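Local coordinates for protein D-alanine--D-alanine ligase (PDB 3TQT) that catalyses the ATP-dependent joining of two D-alanines into D-alanyl-D-alanine, a building block of the bacterial peptidoglycan cell wall, at residues A[155-167]-A[209-223]. Sequence-based numbering, arbitrary orientation.
Sequences VVDWHTLSPRDAT and VKEVFRYDDRLMVEP
F213 turns one ring face to the pyrrolidine of P163, whose CG makes a CH-pi contact 4.1 Å from the ring centroid. CD2 of L219 lies over the opposite face; both groups sit off centre, toward the rim, a place that suits a flat apolar side chain. At its edge, CZ reaches the backbone O of L161, 3.5 Å away. P163 takes the second position of a type I turn, S162 to D165, where the phi fixed by its ring fits; the N-H of S162 is held by OD2 of D165. A water joins OG of S162 to O of D217.

Just ahead of the turn the backbones pair as antiparallel strands. H159 with V221 and L161 with L219 are hydrogen-bonded pairs, the bond from L219 N to L161 O being nearly straight (2.9 Å, 176°); T160 with M220 is the non-hydrogen-bonded pair between them. L161 and L219, branched apolar chains suited to burial, run alongside each other on one face, CB of L161 3.7 Å from CD1 of L219, and V221 shares that side. T160 and M220 point to the other face. There CG2 of T160 meets CG of R218, 3.5 Å away and anti to its backbone N (chi1 -160°). The arginine's long aliphatic stem can pass T160 and still carry its charge to salt bridges with D142 and E140; OG1 of T160 is hydrogen-bonded to OD2 of D142, whose OD1 takes the arginine. M220 bends at chi3 (-60°) and sets CE 3.6 Å from CB of W158, an apolar methyl against an indole stem.

In this ATP-grasp domain the 219-223 strand, within the predicted ATP-binding range, runs between the outermost strand 159-161 and strand 183-187; helix 202-212 brings V209 against L161 and T167, and helix 141-150 packs on W158.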
ATOM      1  N   VAL A 155     -16.113  -1.314 -15.481  1.00 20.12           N
ATOM      2  CA  VAL A 155     -15.233  -2.466 -15.275  1.00 19.56           C
ATOM      3  C   VAL A 155     -15.978  -3.779 -15.500  1.00 22.80           C
ATOM      4  O   VAL A 155     -17.205  -3.837 -15.422  1.00 19.56           O
ATOM      5  CB  VAL A 155     -14.614  -2.483 -13.851  1.00 19.70           C
ATOM      6  CG1 VAL A 155     -13.892  -1.176 -13.579  1.00 19.35           C
ATOM      7  CG2 VAL A 155     -15.700  -2.706 -12.820  1.00 24.01           C
ATOM      8  N   VAL A 156     -15.225  -4.826 -15.801  1.00 23.36           N
ATOM      9  CA  VAL A 156     -15.771  -6.173 -15.819  1.00 24.59           C
ATOM     10  C   VAL A 156     -16.270  -6.474 -14.413  1.00 23.88           C
ATOM     11  O   VAL A 156     -15.549  -6.264 -13.438  1.00 21.39           O
ATOM     12  CB  VAL A 156     -14.700  -7.195 -16.221  1.00 21.74           C
ATOM     13  CG1 VAL A 156     -15.262  -8.618 -16.137  1.00 24.98           C
ATOM     14  CG2 VAL A 156     -14.190  -6.893 -17.634  1.00 28.42           C
ATOM     15  N   ASP A 157     -17.507  -6.946 -14.301  1.00 22.50           N
ATOM     16  CA  ASP A 157     -18.087  -7.155 -12.986  1.00 28.77           C
ATOM     17  C   ASP A 157     -17.344  -8.260 -12.258  1.00 23.27           C
ATOM     18  O   ASP A 157     -16.638  -9.059 -12.874  1.00 21.74           O
ATOM     19  CB  ASP A 157     -19.587  -7.463 -13.060  1.00 29.57           C
ATOM     20  CG  ASP A 157     -20.287  -7.273 -11.709  1.00 38.59           C
ATOM     21  OD1 ASP A 157     -19.753  -6.528 -10.845  1.00 31.69           O
ATOM     22  OD2 ASP A 157     -21.370  -7.865 -11.498  1.00 36.51           O
ATOM     23  N   TRP A 158     -17.487  -8.286 -10.939  1.00 22.00           N
ATOM     24  CA  TRP A 158     -16.773  -9.266 -10.135  1.00 22.44           C
ATOM     25  C   TRP A 158     -17.534  -9.528  -8.860  1.00 20.43           C
ATOM     26  O   TRP A 158     -18.416  -8.761  -8.478  1.00 21.81           O
ATOM     27  CB  TRP A 158     -15.368  -8.765  -9.792  1.00 16.03           C
ATOM     28  CG  TRP A 158     -15.362  -7.740  -8.689  1.00 22.98           C
ATOM     29  CD1 TRP A 158     -14.981  -7.933  -7.388  1.00 18.86           C
ATOM     30  CD2 TRP A 158     -15.768  -6.369  -8.789  1.00 22.17           C
ATOM     31  NE1 TRP A 158     -15.108  -6.761  -6.681  1.00 24.13           N
ATOM     32  CE2 TRP A 158     -15.597  -5.788  -7.516  1.00 26.26           C
ATOM     33  CE3 TRP A 158     -16.262  -5.577  -9.836  1.00 20.83           C
ATOM     34  CZ2 TRP A 158     -15.904  -4.448  -7.255  1.00 23.98           C
ATOM     35  CZ3 TRP A 158     -16.562  -4.252  -9.581  1.00 23.53           C
ATOM     36  CH2 TRP A 158     -16.371  -3.696  -8.300  1.00 26.23           C
ATOM     37  N   HIS A 159     -17.184 -10.617  -8.196  1.00 19.42           N
ATOM     38  CA  HIS A 159     -17.714 -10.886  -6.873  1.00 18.22           C
ATOM     39  C   HIS A 159     -16.619 -11.449  -6.004  1.00 20.15           C
ATOM     40  O   HIS A 159     -16.066 -12.497  -6.302  1.00 25.78           O
ATOM     41  CB  HIS A 159     -18.880 -11.875  -6.931  1.00 21.46           C
ATOM     42  CG  HIS A 159     -19.512 -12.103  -5.598  1.00 26.90           C
ATOM     43  ND1 HIS A 159     -20.339 -11.176  -5.003  1.00 29.66           N
ATOM     44  CD2 HIS A 159     -19.397 -13.125  -4.716  1.00 29.70           C
ATOM     45  CE1 HIS A 159     -20.731 -11.629  -3.826  1.00 35.92           C
ATOM     46  NE2 HIS A 159     -20.175 -12.810  -3.627  1.00 24.91           N
ATOM     47  N   THR A 160     -16.302 -10.738  -4.930  1.00 19.13           N
ATOM     48  CA  THR A 160     -15.234 -11.144  -4.038  1.00 17.66           C
ATOM     49  C   THR A 160     -15.753 -12.182  -3.041  1.00 26.28           C
ATOM     50  O   THR A 160     -16.878 -12.077  -2.565  1.00 21.21           O
ATOM     51  CB  THR A 160     -14.706  -9.928  -3.265  1.00 22.39           C
ATOM     52  OG1 THR A 160     -14.095  -9.007  -4.188  1.00 23.05           O
ATOM     53  CG2 THR A 160     -13.689 -10.346  -2.193  1.00 19.32           C
ATOM     54  N   LEU A 161     -14.936 -13.192  -2.754  1.00 19.79           N
ATOM     55  CA  LEU A 161     -15.216 -14.131  -1.677  1.00 20.32           C
ATOM     56  C   LEU A 161     -14.004 -14.211  -0.772  1.00 25.36           C
ATOM     57  O   LEU A 161     -12.859 -14.183  -1.236  1.00 20.79           O
ATOM     58  CB  LEU A 161     -15.498 -15.537  -2.209  1.00 22.72           C
ATOM     59  CG  LEU A 161     -16.841 -15.818  -2.874  1.00 27.33           C
ATOM     60  CD1 LEU A 161     -16.865 -17.266  -3.335  1.00 32.09           C
ATOM     61  CD2 LEU A 161     -17.990 -15.539  -1.909  1.00 23.06           C
ATOM     62  N   SER A 162     -14.269 -14.318   0.520  1.00 21.18           N
ATOM     63  CA  SER A 162     -13.222 -14.589   1.484  1.00 24.33           C
ATOM     64  C   SER A 162     -13.494 -15.964   2.069  1.00 24.54           C
ATOM     65  O   SER A 162     -14.590 -16.507   1.916  1.00 22.98           O
ATOM     66  CB  SER A 162     -13.213 -13.531   2.580  1.00 22.73           C
ATOM     67  OG  SER A 162     -12.827 -12.282   2.034  1.00 30.25           O
ATOM     68  N   PRO A 163     -12.491 -16.537   2.741  1.00 25.69           N
ATOM     69  CA  PRO A 163     -12.624 -17.912   3.224  1.00 27.06           C
ATOM     70  C   PRO A 163     -13.811 -18.132   4.155  1.00 28.07           C
ATOM     71  O   PRO A 163     -14.346 -19.232   4.164  1.00 28.49           O
ATOM     72  CB  PRO A 163     -11.301 -18.140   3.952  1.00 28.92           C
ATOM     73  CG  PRO A 163     -10.343 -17.334   3.144  1.00 34.12           C
ATOM     74  CD  PRO A 163     -11.101 -16.061   2.827  1.00 24.02           C
ATOM     75  N   ARG A 164     -14.229 -17.122   4.911  1.00 31.81           N
ATOM     76  CA  ARG A 164     -15.360 -17.316   5.819  1.00 39.03           C
ATOM     77  C   ARG A 164     -16.746 -17.201   5.167  1.00 30.84           C
ATOM     78  O   ARG A 164     -17.738 -17.620   5.751  1.00 28.15           O
ATOM     79  CB  ARG A 164     -15.238 -16.417   7.056  1.00 32.63           C
ATOM     80  CG  ARG A 164     -14.212 -16.945   8.060  1.00 51.56           C
ATOM     81  CD  ARG A 164     -13.601 -15.835   8.908  1.00 62.23           C
ATOM     82  NE  ARG A 164     -12.398 -16.281   9.616  1.00 70.61           N
ATOM     83  CZ  ARG A 164     -11.188 -16.369   9.065  1.00 75.16           C
ATOM     84  NH1 ARG A 164     -11.010 -16.048   7.789  1.00 71.12           N
ATOM     85  NH2 ARG A 164     -10.152 -16.782   9.786  1.00 76.68           N
ATOM     86  N   ASP A 165     -16.811 -16.660   3.953  1.00 22.61           N
ATOM     87  CA  ASP A 165     -18.081 -16.565   3.243  1.00 19.43           C
ATOM     88  C   ASP A 165     -18.590 -17.945   2.833  1.00 25.86           C
ATOM     89  O   ASP A 165     -17.822 -18.806   2.413  1.00 26.16           O
ATOM     90  CB  ASP A 165     -17.932 -15.704   1.990  1.00 23.88           C
ATOM     91  CG  ASP A 165     -17.561 -14.278   2.313  1.00 28.66           C
ATOM     92  OD1 ASP A 165     -18.126 -13.738   3.285  1.00 30.53           O
ATOM     93  OD2 ASP A 165     -16.700 -13.708   1.608  1.00 26.98           O
ATOM     94  N   ALA A 166     -19.893 -18.145   2.936  1.00 25.86           N
ATOM     95  CA  ALA A 166     -20.496 -19.367   2.419  1.00 28.28           C
ATOM     96  C   ALA A 166     -20.311 -19.361   0.908  1.00 26.35           C
ATOM     97  O   ALA A 166     -20.401 -18.314   0.278  1.00 31.77           O
ATOM     98  CB  ALA A 166     -21.971 -19.422   2.780  1.00 36.93           C
ATOM     99  N   THR A 167     -20.029 -20.523   0.333  1.00 23.64           N
ATOM    100  CA  THR A 167     -19.878 -20.651  -1.110  1.00 28.00           C
ATOM    101  C   THR A 167     -21.178 -21.131  -1.751  1.00 27.12           C
ATOM    102  O   THR A 167     -21.436 -20.889  -2.935  1.00 31.29           O
ATOM    103  CB  THR A 167     -18.742 -21.630  -1.455  1.00 33.71           C
ATOM    104  OG1 THR A 167     -19.076 -22.940  -0.975  1.00 33.34           O
ATOM    105  CG2 THR A 167     -17.438 -21.170  -0.806  1.00 28.69           C
ATOM    106  N   VAL A 209     -12.972 -22.668  -6.026  1.00 23.21           N
ATOM    107  CA  VAL A 209     -12.912 -21.774  -4.885  1.00 25.47           C
ATOM    108  C   VAL A 209     -11.973 -22.350  -3.842  1.00 26.36           C
ATOM    109  O   VAL A 209     -11.123 -21.646  -3.297  1.00 23.86           O
ATOM    110  CB  VAL A 209     -14.303 -21.539  -4.280  1.00 22.18           C
ATOM    111  CG1 VAL A 209     -14.184 -20.960  -2.872  1.00 22.86           C
ATOM    112  CG2 VAL A 209     -15.106 -20.608  -5.173  1.00 24.49           C
ATOM    113  N   LYS A 210     -12.126 -23.641  -3.577  1.00 28.31           N
ATOM    114  CA  LYS A 210     -11.272 -24.328  -2.621  1.00 25.27           C
ATOM    115  C   LYS A 210      -9.812 -24.239  -3.058  1.00 28.29           C
ATOM    116  O   LYS A 210      -8.919 -23.962  -2.251  1.00 22.87           O
ATOM    117  CB  LYS A 210     -11.709 -25.795  -2.490  1.00 24.96           C
ATOM    118  CG  LYS A 210     -10.865 -26.624  -1.534  1.00 38.44           C
ATOM    119  CD  LYS A 210     -11.560 -27.937  -1.178  1.00 50.27           C
ATOM    120  CE  LYS A 210     -10.777 -28.719  -0.128  1.00 53.14           C
ATOM    121  NZ  LYS A 210     -11.639 -29.692   0.594  1.00 60.15           N
ATOM    122  N   GLU A 211      -9.578 -24.458  -4.346  1.00 26.65           N
ATOM    123  CA  GLU A 211      -8.223 -24.456  -4.883  1.00 26.96           C
ATOM    124  C   GLU A 211      -7.566 -23.085  -4.760  1.00 27.25           C
ATOM    125  O   GLU A 211      -6.437 -22.966  -4.293  1.00 26.01           O
ATOM    126  CB  GLU A 211      -8.239 -24.892  -6.345  1.00 30.44           C
ATOM    127  CG  GLU A 211      -6.986 -24.543  -7.104  1.00 37.78           C
ATOM    128  CD  GLU A 211      -5.933 -25.623  -7.048  1.00 53.75           C
ATOM    129  OE1 GLU A 211      -5.916 -26.402  -6.068  1.00 64.23           O
ATOM    130  OE2 GLU A 211      -5.120 -25.688  -7.996  1.00 50.11           O
ATOM    131  N   VAL A 212      -8.276 -22.045  -5.178  1.00 23.01           N
ATOM    132  CA  VAL A 212      -7.702 -20.710  -5.127  1.00 23.71           C
ATOM    133  C   VAL A 212      -7.414 -20.268  -3.705  1.00 25.80           C
ATOM    134  O   VAL A 212      -6.439 -19.555  -3.461  1.00 25.14           O
ATOM    135  CB  VAL A 212      -8.584 -19.666  -5.814  1.00 24.87           C
ATOM    136  CG1 VAL A 212      -8.011 -18.266  -5.558  1.00 20.12           C
ATOM    137  CG2 VAL A 212      -8.666 -19.961  -7.312  1.00 30.70           C
ATOM    138  N   PHE A 213      -8.244 -20.695  -2.757  1.00 19.92           N
ATOM    139  CA  PHE A 213      -7.991 -20.353  -1.357  1.00 20.24           C
ATOM    140  C   PHE A 213      -6.785 -21.066  -0.775  1.00 27.01           C
ATOM    141  O   PHE A 213      -6.398 -20.801   0.367  1.00 28.52           O
ATOM    142  CB  PHE A 213      -9.200 -20.611  -0.480  1.00 19.24           C
ATOM    143  CG  PHE A 213     -10.250 -19.551  -0.569  1.00 22.27           C
ATOM    144  CD1 PHE A 213      -9.902 -18.211  -0.641  1.00 23.11           C
ATOM    145  CD2 PHE A 213     -11.589 -19.895  -0.590  1.00 24.61           C
ATOM    146  CE1 PHE A 213     -10.887 -17.231  -0.727  1.00 21.15           C
ATOM    147  CE2 PHE A 213     -12.566 -18.917  -0.669  1.00 22.25           C
ATOM    148  CZ  PHE A 213     -12.210 -17.595  -0.745  1.00 18.44           C
ATOM    149  N   ARG A 214      -6.193 -21.971  -1.546  1.00 20.52           N
ATOM    150  CA  ARG A 214      -4.901 -22.522  -1.159  1.00 25.76           C
ATOM    151  C   ARG A 214      -3.763 -21.557  -1.510  1.00 24.40           C
ATOM    152  O   ARG A 214      -2.651 -21.701  -1.016  1.00 25.03           O
ATOM    153  CB  ARG A 214      -4.652 -23.876  -1.830  1.00 29.83           C
ATOM    154  CG  ARG A 214      -5.627 -24.976  -1.408  1.00 30.98           C
ATOM    155  CD  ARG A 214      -5.470 -26.228  -2.283  1.00 39.64           C
ATOM    156  NE  ARG A 214      -4.107 -26.759  -2.287  1.00 54.16           N
ATOM    157  CZ  ARG A 214      -3.634 -27.625  -1.391  1.00 72.70           C
ATOM    158  NH1 ARG A 214      -4.413 -28.058  -0.406  1.00 81.93           N
ATOM    159  NH2 ARG A 214      -2.381 -28.061  -1.472  1.00 71.68           N
ATOM    160  N   TYR A 215      -4.048 -20.573  -2.359  1.00 24.77           N
ATOM    161  CA  TYR A 215      -3.012 -19.668  -2.870  1.00 25.31           C
ATOM    162  C   TYR A 215      -3.131 -18.232  -2.367  1.00 24.94           C
ATOM    163  O   TYR A 215      -2.131 -17.536  -2.214  1.00 25.22           O
ATOM    164  CB  TYR A 215      -3.079 -19.620  -4.390  1.00 24.77           C
ATOM    165  CG  TYR A 215      -3.075 -20.977  -5.025  1.00 27.93           C
ATOM    166  CD1 TYR A 215      -2.359 -22.018  -4.460  1.00 34.14           C
ATOM    167  CD2 TYR A 215      -3.787 -21.220  -6.191  1.00 27.75           C
ATOM    168  CE1 TYR A 215      -2.350 -23.268  -5.033  1.00 36.64           C
ATOM    169  CE2 TYR A 215      -3.788 -22.471  -6.770  1.00 27.97           C
ATOM    170  CZ  TYR A 215      -3.064 -23.488  -6.189  1.00 36.32           C
ATOM    171  OH  TYR A 215      -3.051 -24.735  -6.761  1.00 38.01           O
ATOM    172  N   ASP A 216      -4.357 -17.781  -2.160  1.00 24.55           N
ATOM    173  CA  ASP A 216      -4.603 -16.381  -1.821  1.00 25.73           C
ATOM    174  C   ASP A 216      -5.688 -16.357  -0.755  1.00 23.99           C
ATOM    175  O   ASP A 216      -6.494 -17.281  -0.655  1.00 27.42           O
ATOM    176  CB  ASP A 216      -5.045 -15.608  -3.072  1.00 23.16           C
ATOM    177  CG  ASP A 216      -4.767 -14.116  -2.979  1.00 26.82           C
ATOM    178  OD1 ASP A 216      -4.638 -13.612  -1.849  1.00 25.65           O
ATOM    179  OD2 ASP A 216      -4.677 -13.452  -4.040  1.00 23.38           O
ATOM    180  N   ASP A 217      -5.729 -15.311   0.054  1.00 18.74           N
ATOM    181  CA  ASP A 217      -6.714 -15.300   1.129  1.00 23.52           C
ATOM    182  C   ASP A 217      -7.986 -14.580   0.716  1.00 20.46           C
ATOM    183  O   ASP A 217      -8.888 -14.362   1.517  1.00 20.52           O
ATOM    184  CB  ASP A 217      -6.134 -14.700   2.418  1.00 31.74           C
ATOM    185  CG  ASP A 217      -5.652 -13.272   2.243  1.00 38.66           C
ATOM    186  OD1 ASP A 217      -5.839 -12.687   1.156  1.00 38.12           O
ATOM    187  OD2 ASP A 217      -5.092 -12.721   3.213  1.00 59.61           O
ATOM    188  N   ARG A 218      -8.070 -14.222  -0.552  1.00 21.52           N
ATOM    189  CA  ARG A 218      -9.299 -13.643  -1.049  1.00 19.25           C
ATOM    190  C   ARG A 218      -9.360 -13.913  -2.532  1.00 18.21           C
ATOM    191  O   ARG A 218      -8.339 -13.945  -3.210  1.00 21.95           O
ATOM    192  CB  ARG A 218      -9.332 -12.140  -0.780  1.00 21.13           C
ATOM    193  CG  ARG A 218     -10.720 -11.528  -0.803  1.00 22.54           C
ATOM    194  CD  ARG A 218     -10.687 -10.074  -0.265  1.00 20.26           C
ATOM    195  NE  ARG A 218     -10.079  -9.154  -1.222  1.00 20.22           N
ATOM    196  CZ  ARG A 218      -8.913  -8.540  -1.047  1.00 26.02           C
ATOM    197  NH1 ARG A 218      -8.204  -8.733   0.070  1.00 23.41           N
ATOM    198  NH2 ARG A 218      -8.460  -7.721  -1.985  1.00 24.37           N
ATOM    199  N   LEU A 219     -10.553 -14.153  -3.039  1.00 21.70           N
ATOM    200  CA  LEU A 219     -10.662 -14.405  -4.458  1.00 22.89           C
ATOM    201  C   LEU A 219     -11.784 -13.575  -5.031  1.00 22.71           C
ATOM    202  O   LEU A 219     -12.570 -12.966  -4.303  1.00 21.18           O
ATOM    203  CB  LEU A 219     -10.885 -15.895  -4.732  1.00 22.84           C
ATOM    204  CG  LEU A 219     -12.164 -16.568  -4.248  1.00 24.31           C
ATOM    205  CD1 LEU A 219     -13.357 -16.202  -5.136  1.00 23.41           C
ATOM    206  CD2 LEU A 219     -11.953 -18.083  -4.248  1.00 24.38           C
ATOM    207  N   MET A 220     -11.847 -13.557  -6.350  1.00 23.44           N
ATOM    208  CA  MET A 220     -12.926 -12.894  -7.026  1.00 22.09           C
ATOM    209  C   MET A 220     -13.420 -13.804  -8.124  1.00 24.52           C
ATOM    210  O   MET A 220     -12.646 -14.509  -8.780  1.00 24.10           O
ATOM    211  CB  MET A 220     -12.464 -11.552  -7.596  1.00 21.43           C
ATOM    212  CG  MET A 220     -11.286 -11.638  -8.549  1.00 25.15           C
ATOM    213  SD  MET A 220     -10.441 -10.048  -8.631  1.00 24.17           S
ATOM    214  CE  MET A 220     -11.771  -9.001  -9.229  1.00 18.24           C
ATOM    215  N   VAL A 221     -14.727 -13.791  -8.301  1.00 20.25           N
ATOM    216  CA  VAL A 221     -15.360 -14.522  -9.374  1.00 25.37           C
ATOM    217  C   VAL A 221     -15.743 -13.493 -10.417  1.00 26.07           C
ATOM    218  O   VAL A 221     -16.208 -12.394 -10.076  1.00 22.76           O
ATOM    219  CB  VAL A 221     -16.603 -15.265  -8.861  1.00 24.34           C
ATOM    220  CG1 VAL A 221     -17.202 -16.154  -9.961  1.00 20.00           C
ATOM    221  CG2 VAL A 221     -16.250 -16.097  -7.622  1.00 24.41           C
ATOM    222  N   GLU A 222     -15.530 -13.842 -11.680  1.00 21.62           N
ATOM    223  CA  GLU A 222     -15.857 -12.952 -12.786  1.00 27.01           C
ATOM    224  C   GLU A 222     -16.585 -13.707 -13.873  1.00 23.87           C
ATOM    225  O   GLU A 222     -16.349 -14.896 -14.078  1.00 27.01           O
ATOM    226  CB  GLU A 222     -14.583 -12.320 -13.368  1.00 25.82           C
ATOM    227  CG  GLU A 222     -13.945 -11.279 -12.452  1.00 24.89           C
ATOM    228  CD  GLU A 222     -12.610 -10.757 -12.985  1.00 30.21           C
ATOM    229  OE1 GLU A 222     -12.093 -11.325 -13.962  1.00 27.17           O
ATOM    230  OE2 GLU A 222     -12.080  -9.778 -12.417  1.00 31.58           O
ATOM    231  N   PRO A 223     -17.480 -13.022 -14.581  1.00 24.25           N
ATOM    232  CA  PRO A 223     -18.110 -13.686 -15.721  1.00 25.04           C
ATOM    233  C   PRO A 223     -17.098 -13.808 -16.843  1.00 26.84           C
ATOM    234  O   PRO A 223     -16.289 -12.902 -17.018  1.00 32.17           O
ATOM    235  CB  PRO A 223     -19.172 -12.678 -16.135  1.00 31.73           C
ATOM    236  CG  PRO A 223     -18.533 -11.356 -15.786  1.00 27.57           C
ATOM    237  CD  PRO A 223     -17.894 -11.616 -14.465  1.00 21.83           C
TER
HETATM  238  O   HOH W   1     -10.140 -12.052   2.803  1.00 32.72           O